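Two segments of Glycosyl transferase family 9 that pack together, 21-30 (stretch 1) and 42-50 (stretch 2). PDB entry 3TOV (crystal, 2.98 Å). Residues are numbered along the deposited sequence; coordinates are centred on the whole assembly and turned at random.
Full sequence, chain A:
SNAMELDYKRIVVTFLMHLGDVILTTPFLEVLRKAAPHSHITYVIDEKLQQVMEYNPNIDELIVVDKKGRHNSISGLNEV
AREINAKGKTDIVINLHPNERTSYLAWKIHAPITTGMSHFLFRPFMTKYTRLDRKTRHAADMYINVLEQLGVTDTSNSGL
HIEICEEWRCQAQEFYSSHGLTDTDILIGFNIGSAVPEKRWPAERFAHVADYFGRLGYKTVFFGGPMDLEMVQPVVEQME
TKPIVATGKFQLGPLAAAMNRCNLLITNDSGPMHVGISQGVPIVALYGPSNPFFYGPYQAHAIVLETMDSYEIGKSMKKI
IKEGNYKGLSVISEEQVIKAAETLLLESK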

ATOM      1  N   ASP A  21       4.224  -3.051  -0.801  1.00 49.83           N
ATOM      2  CA  ASP A  21       4.289  -4.192  -1.684  1.00 45.63           C
ATOM      3  C   ASP A  21       3.151  -5.154  -1.378  1.00 47.81           C
ATOM      4  O   ASP A  21       2.556  -5.699  -2.285  1.00 58.79           O
ATOM      5  CB  ASP A  21       5.642  -4.886  -1.570  1.00 56.24           C
ATOM      6  CG  ASP A  21       6.814  -3.944  -1.852  1.00 69.95           C
ATOM      7  OD1 ASP A  21       7.170  -3.750  -3.035  1.00 74.84           O
ATOM      8  OD2 ASP A  21       7.392  -3.404  -0.886  1.00 75.25           O
ATOM      9  N   VAL A  22       2.812  -5.347  -0.110  1.00 48.91           N
ATOM     10  CA  VAL A  22       1.745  -6.297   0.218  1.00 49.05           C
ATOM     11  C   VAL A  22       0.385  -5.864  -0.318  1.00 47.24           C
ATOM     12  O   VAL A  22      -0.283  -6.619  -1.033  1.00 48.03           O
ATOM     13  CB  VAL A  22       1.645  -6.600   1.729  1.00 53.00           C
ATOM     14  CG1 VAL A  22       0.305  -7.252   2.069  1.00 31.21           C
ATOM     15  CG2 VAL A  22       2.782  -7.492   2.144  1.00 53.62           C
ATOM     16  N   ILE A  23      -0.033  -4.656   0.020  1.00 44.79           N
ATOM     17  CA  ILE A  23      -1.349  -4.201  -0.407  1.00 49.21           C
ATOM     18  C   ILE A  23      -1.500  -4.348  -1.922  1.00 54.35           C
ATOM     19  O   ILE A  23      -2.590  -4.626  -2.431  1.00 52.25           O
ATOM     20  CB  ILE A  23      -1.603  -2.768   0.056  1.00 49.34           C
ATOM     21  CG1 ILE A  23      -1.514  -2.724   1.593  1.00 50.03           C
ATOM     22  CG2 ILE A  23      -2.936  -2.271  -0.468  1.00 30.52           C
ATOM     23  CD1 ILE A  23      -1.397  -1.326   2.197  1.00 49.53           C
ATOM     24  N   LEU A  24      -0.381  -4.206  -2.629  1.00 57.01           N
ATOM     25  CA  LEU A  24      -0.346  -4.317  -4.085  1.00 57.16           C
ATOM     26  C   LEU A  24      -0.542  -5.742  -4.596  1.00 59.26           C
ATOM     27  O   LEU A  24      -0.766  -5.952  -5.786  1.00 66.11           O
ATOM     28  CB  LEU A  24       0.974  -3.765  -4.623  1.00 51.93           C
ATOM     29  CG  LEU A  24       1.144  -2.260  -4.462  1.00 43.07           C
ATOM     30  CD1 LEU A  24       2.555  -1.857  -4.799  1.00 40.49           C
ATOM     31  CD2 LEU A  24       0.149  -1.566  -5.354  1.00 37.66           C
ATOM     32  N   THR A  25      -0.437  -6.720  -3.703  1.00 52.55           N
ATOM     33  CA  THR A  25      -0.679  -8.109  -4.074  1.00 49.17           C
ATOM     34  C   THR A  25      -2.157  -8.421  -3.929  1.00 51.77           C
ATOM     35  O   THR A  25      -2.601  -9.540  -4.195  1.00 56.94           O
ATOM     36  CB  THR A  25       0.093  -9.091  -3.180  1.00 46.78           C
ATOM     37  OG1 THR A  25      -0.439  -9.059  -1.845  1.00 52.32           O
ATOM     38  CG2 THR A  25       1.566  -8.749  -3.153  1.00 44.26           C
ATOM     39  N   THR A  26      -2.920  -7.427  -3.503  1.00 46.65           N
ATOM     40  CA  THR A  26      -4.296  -7.666  -3.110  1.00 50.80           C
ATOM     41  C   THR A  26      -5.293  -7.835  -4.281  1.00 52.41           C
ATOM     42  O   THR A  26      -6.254  -8.613  -4.165  1.00 46.37           O
ATOM     43  CB  THR A  26      -4.762  -6.608  -2.081  1.00 55.09           C
ATOM     44  OG1 THR A  26      -5.635  -7.226  -1.129  1.00 67.20           O
ATOM     45  CG2 THR A  26      -5.457  -5.433  -2.755  1.00 48.84           C
ATOM     46  N   PRO A  27      -5.063  -7.125  -5.408  1.00 58.10           N
ATOM     47  CA  PRO A  27      -5.901  -7.263  -6.607  1.00 55.79           C
ATOM     48  C   PRO A  27      -5.615  -8.584  -7.334  1.00 50.28           C
ATOM     49  O   PRO A  27      -6.521  -9.234  -7.864  1.00 48.57           O
ATOM     50  CB  PRO A  27      -5.456  -6.081  -7.482  1.00 53.29           C
ATOM     51  CG  PRO A  27      -4.654  -5.198  -6.609  1.00 50.97           C
ATOM     52  CD  PRO A  27      -4.019  -6.106  -5.618  1.00 56.12           C
ATOM     53  N   PHE A  28      -4.342  -8.957  -7.369  1.00 44.24           N
ATOM     54  CA  PHE A  28      -3.938 -10.302  -7.749  1.00 48.31           C
ATOM     55  C   PHE A  28      -4.730 -11.386  -6.978  1.00 54.85           C
ATOM     56  O   PHE A  28      -5.125 -12.424  -7.531  1.00 55.40           O
ATOM     57  CB  PHE A  28      -2.435 -10.431  -7.499  1.00 49.38           C
ATOM     58  CG  PHE A  28      -1.945 -11.838  -7.394  1.00 52.56           C
ATOM     59  CD1 PHE A  28      -1.286 -12.432  -8.454  1.00 56.10           C
ATOM     60  CD2 PHE A  28      -2.121 -12.561  -6.228  1.00 54.37           C
ATOM     61  CE1 PHE A  28      -0.823 -13.731  -8.356  1.00 58.37           C
ATOM     62  CE2 PHE A  28      -1.662 -13.861  -6.126  1.00 55.24           C
ATOM     63  CZ  PHE A  28      -1.011 -14.447  -7.190  1.00 55.40           C
ATOM     64  N   LEU A  29      -4.968 -11.136  -5.697  1.00 51.55           N
ATOM     65  CA  LEU A  29      -5.682 -12.092  -4.865  1.00 51.36           C
ATOM     66  C   LEU A  29      -7.157 -12.182  -5.189  1.00 50.97           C
ATOM     67  O   LEU A  29      -7.813 -13.176  -4.848  1.00 52.32           O
ATOM     68  CB  LEU A  29      -5.539 -11.714  -3.407  1.00 54.75           C
ATOM     69  CG  LEU A  29      -4.331 -12.317  -2.733  1.00 51.90           C
ATOM     70  CD1 LEU A  29      -4.282 -11.790  -1.333  1.00 55.45           C
ATOM     71  CD2 LEU A  29      -4.490 -13.814  -2.763  1.00 53.27           C
ATOM     72  N   GLU A  30      -7.686 -11.121  -5.788  1.00 49.28           N
ATOM     73  CA  GLU A  30      -9.067 -11.128  -6.237  1.00 55.25           C
ATOM     74  C   GLU A  30      -9.131 -11.927  -7.521  1.00 68.19           C
ATOM     75  O   GLU A  30     -10.013 -12.768  -7.703  1.00 77.35           O
ATOM     76  CB  GLU A  30      -9.565  -9.718  -6.493  1.00 51.74           C
ATOM     77  CG  GLU A  30     -10.903  -9.673  -7.208  1.00 65.31           C
ATOM     78  CD  GLU A  30     -11.306  -8.258  -7.641  1.00 77.08           C
ATOM     79  OE1 GLU A  30     -10.428  -7.361  -7.670  1.00 79.81           O
ATOM     80  OE2 GLU A  30     -12.506  -8.044  -7.944  1.00 77.46           O
ATOM     81  N   THR A  42      -4.378 -20.109   0.857  1.00 55.67           N
ATOM     82  CA  THR A  42      -3.777 -19.621   2.088  1.00 59.29           C
ATOM     83  C   THR A  42      -2.607 -18.666   1.818  1.00 60.71           C
ATOM     84  O   THR A  42      -1.772 -18.923   0.945  1.00 55.82           O
ATOM     85  CB  THR A  42      -3.395 -20.783   3.049  1.00 63.14           C
ATOM     86  OG1 THR A  42      -2.036 -20.641   3.467  1.00 63.74           O
ATOM     87  CG2 THR A  42      -3.586 -22.143   2.374  1.00 64.98           C
ATOM     88  N   TYR A  43      -2.584 -17.557   2.566  1.00 61.13           N
ATOM     89  CA  TYR A  43      -1.595 -16.481   2.424  1.00 48.75           C
ATOM     90  C   TYR A  43      -0.579 -16.481   3.553  1.00 44.10           C
ATOM     91  O   TYR A  43      -0.899 -16.815   4.686  1.00 49.69           O
ATOM     92  CB  TYR A  43      -2.302 -15.139   2.466  1.00 50.62           C
ATOM     93  CG  TYR A  43      -1.542 -13.976   1.841  1.00 55.72           C
ATOM     94  CD1 TYR A  43      -1.900 -13.498   0.593  1.00 57.03           C
ATOM     95  CD2 TYR A  43      -0.498 -13.339   2.511  1.00 55.77           C
ATOM     96  CE1 TYR A  43      -1.246 -12.440   0.012  1.00 57.87           C
ATOM     97  CE2 TYR A  43       0.171 -12.274   1.935  1.00 55.50           C
ATOM     98  CZ  TYR A  43      -0.216 -11.829   0.676  1.00 59.43           C
ATOM     99  OH  TYR A  43       0.409 -10.771   0.048  1.00 58.45           O
ATOM    100  N   VAL A  44       0.639 -16.060   3.247  1.00 39.05           N
ATOM    101  CA  VAL A  44       1.702 -16.017   4.236  1.00 43.75           C
ATOM    102  C   VAL A  44       2.449 -14.672   4.227  1.00 54.29           C
ATOM    103  O   VAL A  44       3.315 -14.452   3.375  1.00 46.56           O
ATOM    104  CB  VAL A  44       2.685 -17.158   3.986  1.00 41.81           C
ATOM    105  CG1 VAL A  44       3.710 -17.240   5.103  1.00 45.24           C
ATOM    106  CG2 VAL A  44       1.924 -18.474   3.854  1.00 39.38           C
ATOM    107  N   ILE A  45       2.098 -13.785   5.170  1.00 64.93           N
ATOM    108  CA  ILE A  45       2.800 -12.505   5.376  1.00 70.62           C
ATOM    109  C   ILE A  45       3.739 -12.557   6.564  1.00 73.50           C
ATOM    110  O   ILE A  45       3.900 -13.592   7.216  1.00 68.08           O
ATOM    111  CB  ILE A  45       1.861 -11.315   5.756  1.00 68.10           C
ATOM    112  CG1 ILE A  45       0.432 -11.781   6.007  1.00 72.11           C
ATOM    113  CG2 ILE A  45       2.007 -10.138   4.808  1.00 64.29           C
ATOM    114  CD1 ILE A  45       0.294 -12.463   7.370  1.00 77.00           C
ATOM    115  N   ASP A  46       4.312 -11.390   6.854  1.00 74.35           N
ATOM    116  CA  ASP A  46       5.154 -11.175   8.018  1.00 73.90           C
ATOM    117  C   ASP A  46       4.308 -10.638   9.171  1.00 72.97           C
ATOM    118  O   ASP A  46       3.491  -9.740   8.982  1.00 70.18           O
ATOM    119  CB  ASP A  46       6.292 -10.216   7.660  1.00 78.15           C
ATOM    120  CG  ASP A  46       6.566  -9.194   8.746  1.00 87.11           C
ATOM    121  OD1 ASP A  46       7.484  -9.409   9.573  1.00 92.53           O
ATOM    122  OD2 ASP A  46       5.861  -8.166   8.762  1.00 87.07           O
ATOM    123  N   GLU A  47       4.517 -11.197  10.361  1.00 76.04           N
ATOM    124  CA  GLU A  47       3.688 -10.925  11.535  1.00 80.52           C
ATOM    125  C   GLU A  47       3.066  -9.524  11.604  1.00 70.38           C
ATOM    126  O   GLU A  47       1.874  -9.394  11.871  1.00 67.56           O
ATOM    127  CB  GLU A  47       4.462 -11.244  12.827  1.00100.22           C
ATOM    128  CG  GLU A  47       4.991 -10.022  13.604  1.00115.87           C
ATOM    129  CD  GLU A  47       6.521  -9.909  13.628  1.00123.69           C
ATOM    130  OE1 GLU A  47       7.124  -9.588  12.576  1.00122.42           O
ATOM    131  OE2 GLU A  47       7.120 -10.132  14.706  1.00127.30           O
ATOM    132  N   LYS A  48       3.863  -8.487  11.357  1.00 64.53           N
ATOM    133  CA  LYS A  48       3.415  -7.098  11.539  1.00 66.00           C
ATOM    134  C   LYS A  48       2.250  -6.693  10.629  1.00 60.71           C
ATOM    135  O   LYS A  48       1.235  -6.153  11.076  1.00 58.06           O
ATOM    136  CB  LYS A  48       4.591  -6.123  11.360  1.00 67.10           C
ATOM    137  CG  LYS A  48       5.924  -6.707  11.825  1.00 73.72           C
ATOM    138  CD  LYS A  48       6.904  -5.651  12.325  1.00 78.03           C
ATOM    139  CE  LYS A  48       7.941  -6.261  13.293  1.00 77.05           C
ATOM    140  NZ  LYS A  48       8.883  -5.239  13.860  1.00 74.99           N
ATOM    141  N   LEU A  49       2.392  -6.966   9.344  1.00 60.40           N
ATOM    142  CA  LEU A  49       1.405  -6.500   8.389  1.00 65.14           C
ATOM    143  C   LEU A  49       0.123  -7.309   8.491  1.00 61.26           C
ATOM    144  O   LEU A  49      -0.778  -7.160   7.667  1.00 59.96           O
ATOM    145  CB  LEU A  49       1.970  -6.565   6.962  1.00 64.61           C
ATOM    146  CG  LEU A  49       3.350  -5.927   6.778  1.00 60.02           C
ATOM    147  CD1 LEU A  49       3.860  -6.102   5.360  1.00 56.10           C
ATOM    148  CD2 LEU A  49       3.286  -4.463   7.158  1.00 59.67           C
ATOM    149  N   GLN A  50       0.035  -8.157   9.505  1.00 61.03           N
ATOM    150  CA  GLN A  50      -1.030  -9.149   9.538  1.00 66.41           C
ATOM    151  C   GLN A  50      -2.439  -8.554   9.538  1.00 71.23           C
ATOM    152  O   GLN A  50      -3.342  -9.124   8.925  1.00 69.53           O
ATOM    153  CB  GLN A  50      -0.823 -10.145  10.684  1.00 72.90           C
ATOM    154  CG  GLN A  50      -1.878 -10.137  11.770  1.00 82.64           C
ATOM    155  CD  GLN A  50      -1.267 -10.430  13.122  1.00 97.09           C
ATOM    156  OE1 GLN A  50      -0.081 -10.753  13.216  1.00 96.78           O
ATOM    157  NE2 GLN A  50      -2.065 -10.307  14.182  1.00108.09           N
TER

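A helix entering from earlier in the chain includes Asp 21 to Ile 23; a type I turn spans Ile 23 to Thr 26, and helix continues past Glu 30. The turn is closed by the backbone bond from Thr 26 N to Ile 23 O (3.0 Å), while Thr 25 N reaches Val 22 O at 2.7 Å. Stretch 2 arrives as a strand through Thr 42, Tyr 43 and Val 44, then bends near Asp 46 into a 3-10 segment at Lys 48 and Leu 49. The two backbones stay well apart: the CA atoms of Val 22 and Ile 45 lie 8.1 Å from each other, and those of Leu 29 and Tyr 43 lie 9.4 Å apart. Such spacing leaves the contact to side chains, and no backbone hydrogen bond crosses it.

Alternation in the strand selects who takes part. Tyr 43 and Ile 45 direct their CA-to-CB bonds toward stretch 1, whereas Thr 42 and Val 44 are out of reach. In stretch 1, the CA-to-CB bonds of Val 22, Thr 25 and Leu 29 point toward stretch 2, a spacing of three and four residues that keeps them on a shared side despite the intervening turn.

Tyr 43 is the long arm of the contact and has the largest area covered. With chi1 in the t well, it extends its ring past Leu 29, whose CD1 sits 3.4 Å from Tyr 43 CE1, a close apolar contact, and brings its hydroxyl to Thr 25. There Tyr 43 OH donates a hydrogen bond to Thr 25 OG1 at 2.7 Å, the one hydrogen bond between the stretches. With Thr 25 in the p rotamer, its OG1 in turn donates a hydrogen bond to Val 22 O at 2.6 Å. A short chain results, from tyrosine to threonine to backbone, so the buried threonine hydroxyl both accepts and donates.

Beside this polar link, Val 22 forms a second apolar cluster. Its CG2 meets Ile 45 CG2 at 3.8 Å and Leu 49 CD1 at 3.7 Å, so one methyl touches both Ile 45 and Leu 49, the latter in the 3-10 segment. Val 22 CG1 lies 4.1 Å from Tyr 43 OH, placing a methyl near the polar pair. The rule to read here is economical: Val 22 packs on Ile 45 and Leu 49, and Leu 29 on the Tyr 43 ring, while one aromatic hydroxyl satisfies its polarity on a threonine whose hydroxyl is held by the carbonyl of Val 22.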